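Local coordinates for protein N-acetylglucosamine 2-epimerase (Xylella fastidiosa, PDB 3GT5) that belongs to the N-acylglucosamine 2-epimerase family and probably interconverts sugar epimers, its own substrate being unspecified, at residues T55-V58 against F59-A62; W268-P271 against V272-L276. All coordinates share one frame; numbering follows the deposited sequence.

Interaction 1: T55-V58 against F59-A62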
loop_
_atom_site.group_PDB
_atom_site.type_symbol
_atom_site.label_atom_id
_atom_site.label_comp_id
_atom_site.label_asym_id
_atom_site.label_seq_id
_atom_site.Cartn_x
_atom_site.Cartn_y
_atom_site.Cartn_z
ATOM N N THR A 55 4.624 -5.531 -9.240
ATOM C CA THR A 55 4.014 -4.204 -9.426
ATOM C C THR A 55 4.601 -3.125 -8.497
ATOM O O THR A 55 4.839 -1.984 -8.928
ATOM C CB THR A 55 2.495 -4.313 -9.281
ATOM O OG1 THR A 55 2.168 -4.918 -8.019
ATOM C CG2 THR A 55 1.886 -5.116 -10.434
ATOM N N ARG A 56 4.815 -3.457 -7.224
ATOM C CA ARG A 56 5.331 -2.469 -6.276
ATOM C C ARG A 56 6.724 -1.996 -6.672
ATOM O O ARG A 56 7.061 -0.837 -6.471
ATOM C CB ARG A 56 5.322 -3.015 -4.841
ATOM C CG ARG A 56 3.920 -2.936 -4.210
ATOM C CD ARG A 56 3.913 -3.521 -2.821
ATOM N NE ARG A 56 2.569 -3.498 -2.242
ATOM C CZ ARG A 56 2.297 -3.868 -0.986
ATOM N NH1 ARG A 56 3.282 -4.205 -0.166
ATOM N NH2 ARG A 56 1.045 -3.824 -0.529
ATOM N N PHE A 57 7.557 -2.891 -7.209
ATOM C CA PHE A 57 8.895 -2.455 -7.663
ATOM C C PHE A 57 8.818 -1.464 -8.834
ATOM O O PHE A 57 9.662 -0.602 -8.960
ATOM C CB PHE A 57 9.760 -3.617 -8.094
ATOM C CG PHE A 57 10.591 -4.220 -6.996
ATOM C CD1 PHE A 57 11.591 -3.484 -6.370
ATOM C CD2 PHE A 57 10.426 -5.552 -6.650
ATOM C CE1 PHE A 57 12.375 -4.064 -5.366
ATOM C CE2 PHE A 57 11.218 -6.141 -5.647
ATOM C CZ PHE A 57 12.190 -5.381 -5.019
ATOM N N VAL A 58 7.810 -1.581 -9.698
ATOM C CA VAL A 58 7.590 -0.544 -10.725
ATOM C C VAL A 58 7.298 0.808 -10.077
ATOM O O VAL A 58 7.850 1.825 -10.477
ATOM C CB VAL A 58 6.436 -0.934 -11.647
ATOM C CG1 VAL A 58 5.970 0.239 -12.562
ATOM C CG2 VAL A 58 6.810 -2.119 -12.476
ATOM N N PHE A 59 6.449 0.841 -9.049
ATOM C CA PHE A 59 6.219 2.069 -8.277
ATOM C C PHE A 59 7.544 2.630 -7.698
ATOM O O PHE A 59 7.804 3.824 -7.850
ATOM C CB PHE A 59 5.153 1.821 -7.167
ATOM C CG PHE A 59 4.995 2.930 -6.190
ATOM C CD1 PHE A 59 3.950 3.824 -6.321
ATOM C CD2 PHE A 59 5.856 3.048 -5.095
ATOM C CE1 PHE A 59 3.760 4.843 -5.393
ATOM C CE2 PHE A 59 5.683 4.098 -4.151
ATOM C CZ PHE A 59 4.621 4.982 -4.312
ATOM N N ASN A 60 8.327 1.786 -7.008
ATOM C CA ASN A 60 9.597 2.159 -6.345
ATOM C C ASN A 60 10.414 2.958 -7.362
ATOM O O ASN A 60 10.896 4.056 -7.099
ATOM C CB ASN A 60 10.479 0.937 -6.036
ATOM C CG ASN A 60 10.121 0.162 -4.772
ATOM O OD1 ASN A 60 9.062 0.350 -4.159
ATOM N ND2 ASN A 60 11.077 -0.727 -4.348
ATOM N N TYR A 61 10.588 2.365 -8.521
ATOM C CA TYR A 61 11.539 2.948 -9.471
ATOM C C TYR A 61 10.943 4.145 -10.186
ATOM O O TYR A 61 11.672 5.123 -10.468
ATOM C CB TYR A 61 11.974 1.892 -10.459
ATOM C CG TYR A 61 13.109 0.976 -10.004
ATOM C CD1 TYR A 61 14.410 1.446 -9.970
ATOM C CD2 TYR A 61 12.883 -0.358 -9.685
ATOM C CE1 TYR A 61 15.445 0.656 -9.574
ATOM C CE2 TYR A 61 13.917 -1.195 -9.319
ATOM C CZ TYR A 61 15.211 -0.659 -9.253
ATOM O OH TYR A 61 16.296 -1.454 -8.942
ATOM N N ALA A 62 9.638 4.101 -10.492
ATOM C CA ALA A 62 8.974 5.277 -11.104
ATOM C C ALA A 62 9.009 6.495 -10.228
ATOM O O ALA A 62 9.366 7.547 -10.690
ATOM C CB ALA A 62 7.549 4.964 -11.521
#

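Interaction 2: W268-P271 against V272-L276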
loop_
_atom_site.group_PDB
_atom_site.type_symbol
_atom_site.label_atom_id
_atom_site.label_comp_id
_atom_site.label_asym_id
_atom_site.label_seq_id
_atom_site.Cartn_x
_atom_site.Cartn_y
_atom_site.Cartn_z
ATOM N N TRP A 268 -16.731 16.575 3.813
ATOM C CA TRP A 268 -16.675 15.416 4.705
ATOM C C TRP A 268 -15.307 14.747 4.851
ATOM O O TRP A 268 -15.068 14.054 5.852
ATOM C CB TRP A 268 -17.724 14.379 4.344
ATOM C CG TRP A 268 -17.542 13.666 3.076
ATOM C CD1 TRP A 268 -18.117 13.960 1.882
ATOM C CD2 TRP A 268 -16.755 12.475 2.855
ATOM N NE1 TRP A 268 -17.751 13.026 0.936
ATOM C CE2 TRP A 268 -16.931 12.100 1.517
ATOM C CE3 TRP A 268 -15.989 11.649 3.688
ATOM C CZ2 TRP A 268 -16.335 10.959 0.981
ATOM C CZ3 TRP A 268 -15.388 10.537 3.148
ATOM C CH2 TRP A 268 -15.566 10.198 1.813
ATOM N N LEU A 269 -14.392 14.963 3.909
ATOM C CA LEU A 269 -13.154 14.188 3.897
ATOM C C LEU A 269 -12.272 14.378 5.151
ATOM O O LEU A 269 -11.856 13.390 5.784
ATOM C CB LEU A 269 -12.357 14.524 2.633
ATOM C CG LEU A 269 -13.067 14.180 1.319
ATOM C CD1 LEU A 269 -12.352 14.945 0.110
ATOM C CD2 LEU A 269 -13.140 12.677 1.095
ATOM N N VAL A 270 -12.009 15.623 5.512
ATOM C CA VAL A 270 -11.076 15.910 6.607
ATOM C C VAL A 270 -11.629 15.432 7.950
ATOM O O VAL A 270 -10.906 14.765 8.657
ATOM C CB VAL A 270 -10.580 17.375 6.618
ATOM C CG1 VAL A 270 -9.632 17.617 7.835
ATOM C CG2 VAL A 270 -9.891 17.707 5.335
ATOM N N PRO A 271 -12.892 15.754 8.315
ATOM C CA PRO A 271 -13.388 15.282 9.605
ATOM C C PRO A 271 -13.373 13.743 9.715
ATOM O O PRO A 271 -13.092 13.170 10.800
ATOM C CB PRO A 271 -14.834 15.808 9.667
ATOM C CG PRO A 271 -14.908 16.880 8.689
ATOM C CD PRO A 271 -13.819 16.726 7.685
ATOM N N VAL A 272 -13.693 13.062 8.619
ATOM C CA VAL A 272 -13.628 11.587 8.634
ATOM C C VAL A 272 -12.184 11.106 8.825
ATOM O O VAL A 272 -11.922 10.221 9.656
ATOM C CB VAL A 272 -14.296 10.959 7.405
ATOM C CG1 VAL A 272 -14.006 9.456 7.306
ATOM C CG2 VAL A 272 -15.799 11.188 7.410
ATOM N N ALA A 273 -11.248 11.714 8.083
ATOM C CA ALA A 273 -9.800 11.433 8.232
ATOM C C ALA A 273 -9.337 11.596 9.686
ATOM O O ALA A 273 -8.642 10.729 10.208
ATOM C CB ALA A 273 -8.963 12.368 7.317
ATOM N N ARG A 274 -9.720 12.714 10.307
ATOM C CA ARG A 274 -9.323 12.992 11.718
ATOM C C ARG A 274 -9.907 11.933 12.666
ATOM O O ARG A 274 -9.216 11.446 13.565
ATOM C CB ARG A 274 -9.754 14.409 12.142
ATOM C CG ARG A 274 -9.058 15.506 11.356
ATOM C CD ARG A 274 -9.317 16.882 11.942
ATOM N NE ARG A 274 -8.731 16.960 13.281
ATOM C CZ ARG A 274 -8.439 18.093 13.928
ATOM N NH1 ARG A 274 -8.682 19.268 13.365
ATOM N NH2 ARG A 274 -7.912 18.027 15.152
ATOM N N SER A 275 -11.157 11.538 12.446
ATOM C CA SER A 275 -11.809 10.523 13.305
ATOM C C SER A 275 -11.077 9.176 13.204
ATOM O O SER A 275 -10.870 8.482 14.217
ATOM C CB SER A 275 -13.318 10.368 12.990
ATOM O OG SER A 275 -13.573 9.611 11.780
ATOM N N LEU A 276 -10.685 8.796 11.983
ATOM C CA LEU A 276 -10.009 7.524 11.787
ATOM C C LEU A 276 -8.615 7.522 12.437
ATOM O O LEU A 276 -8.209 6.557 13.135
ATOM C CB LEU A 276 -9.853 7.218 10.292
ATOM C CG LEU A 276 -11.195 6.914 9.584
ATOM C CD1 LEU A 276 -11.028 6.733 8.051
ATOM C CD2 LEU A 276 -11.907 5.664 10.195
#

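Interaction 1: T55-V58 against F59-A62
F57 and N60, one turn apart on the helix 51-68, meet side chain to side chain: the amide nitrogen ND2 of N60 lies 3.5 Å from CD1 of F57 and nearly as close to CE1. Ring and amide planes are 73° apart, and the amide approaches the ring obliquely. CG of N60 stands anti to its carbonyl carbon (chi1 -81°), which turns the amide back along the helix, beside F57. There ND2 is hydrogen-bonded to the carbonyl O of T375, a bond that limits the turning of the amide. Y61 follows one residue on; its CE2 comes within 4.4 Å of CD1 of F57, a loose apolar touch, and its CD2 edge rests 3.3 Å from the carbonyl O of F57. The hydroxyl of Y61 is hydrogen-bonded to ND1 of H23. Beneath these side chains runs regular alpha-helix, with i to i+4 bonds from F59 N to T55 O, N60 N to R56 O, Y61 N to F57 O and A62 N to V58 O, the last 2.9 Å long. The helix belongs to the (alpha/alpha)-barrel of the epimerase family, where V58 and A62 pack against helix 112-127 and the ring of F59 meets Y377 edge-to-face. F59 leaves the turn in another direction from N60: CG is anti to the backbone N (chi1 171°), and its CB lies 3.3 Å from R56 O, which sits at the edge of the ring, near its plane. R56 extends its chain away from this turn.

Interaction 2: W268-P271 against V272-L276
W268 O accepts the N-H of V272 at 3.2 Å, and A273 N to L269 O, R274 N to V270 O and S275 N to P271 O continue the alpha-helical ladder through the first turns of helix 269-284. Next to the W268 carbonyl, the indole of W268 and the CG2 branch of V272 meet, CE3 to CG2 at 3.8 Å, with the methyl at the ring's edge and near its plane. W268 places CG between its backbone N and carbonyl carbon (chi1 69°), which swings the indole alongside the start of the helix; CD2 of L269 lies over one face of the indole, near its rim. The indole also makes a cation-pi contact with R207 of helix 192-211. V270 offers its CG1 branch to the aliphatic part of R274, 4.1 Å from CG. The arginine chain bends at chi3 (64°), and NE is hydrogen-bonded to the hydroxyl of Y331. P271 brings its ring to the more exposed side of the turn; having no N-H, proline suits the first turn of a helix, where backbone N-H groups have no i-4 carbonyl within the helix. S275 folds OG back (chi1 76°) to donate to V272 O at 2.8 Å, and the same oxygen also takes the N-H of L276, 3.0 Å away. V272 O is therefore gripped by two donors, while the apolar contacts of W268 with V272 and of V270 with R274, each pair one turn apart, add short-range dispersion.

In the fold
Interactions 1 and 2 are separate intrahelical contacts on opposite sides of the chain's centre, with centres 29 Å apart and nearest atoms about 18 Å apart. Both belong to the same helical barrel, on helices 51-68 and 269-284, and 55-62 comes well before 268-276 in the chain. Interaction 1 is the deeper, its centre about 12 Å from the chain's centre, and is almost wholly buried between helices 71-88, 112-127 and 377-387; interaction 2, its centre about 20 Å from the chain's centre, is partly buried and packs on helices 192-211, 247-263 and 309-326. Neither contact can be tied to an active site from this structure; both are plain packing of the barrel.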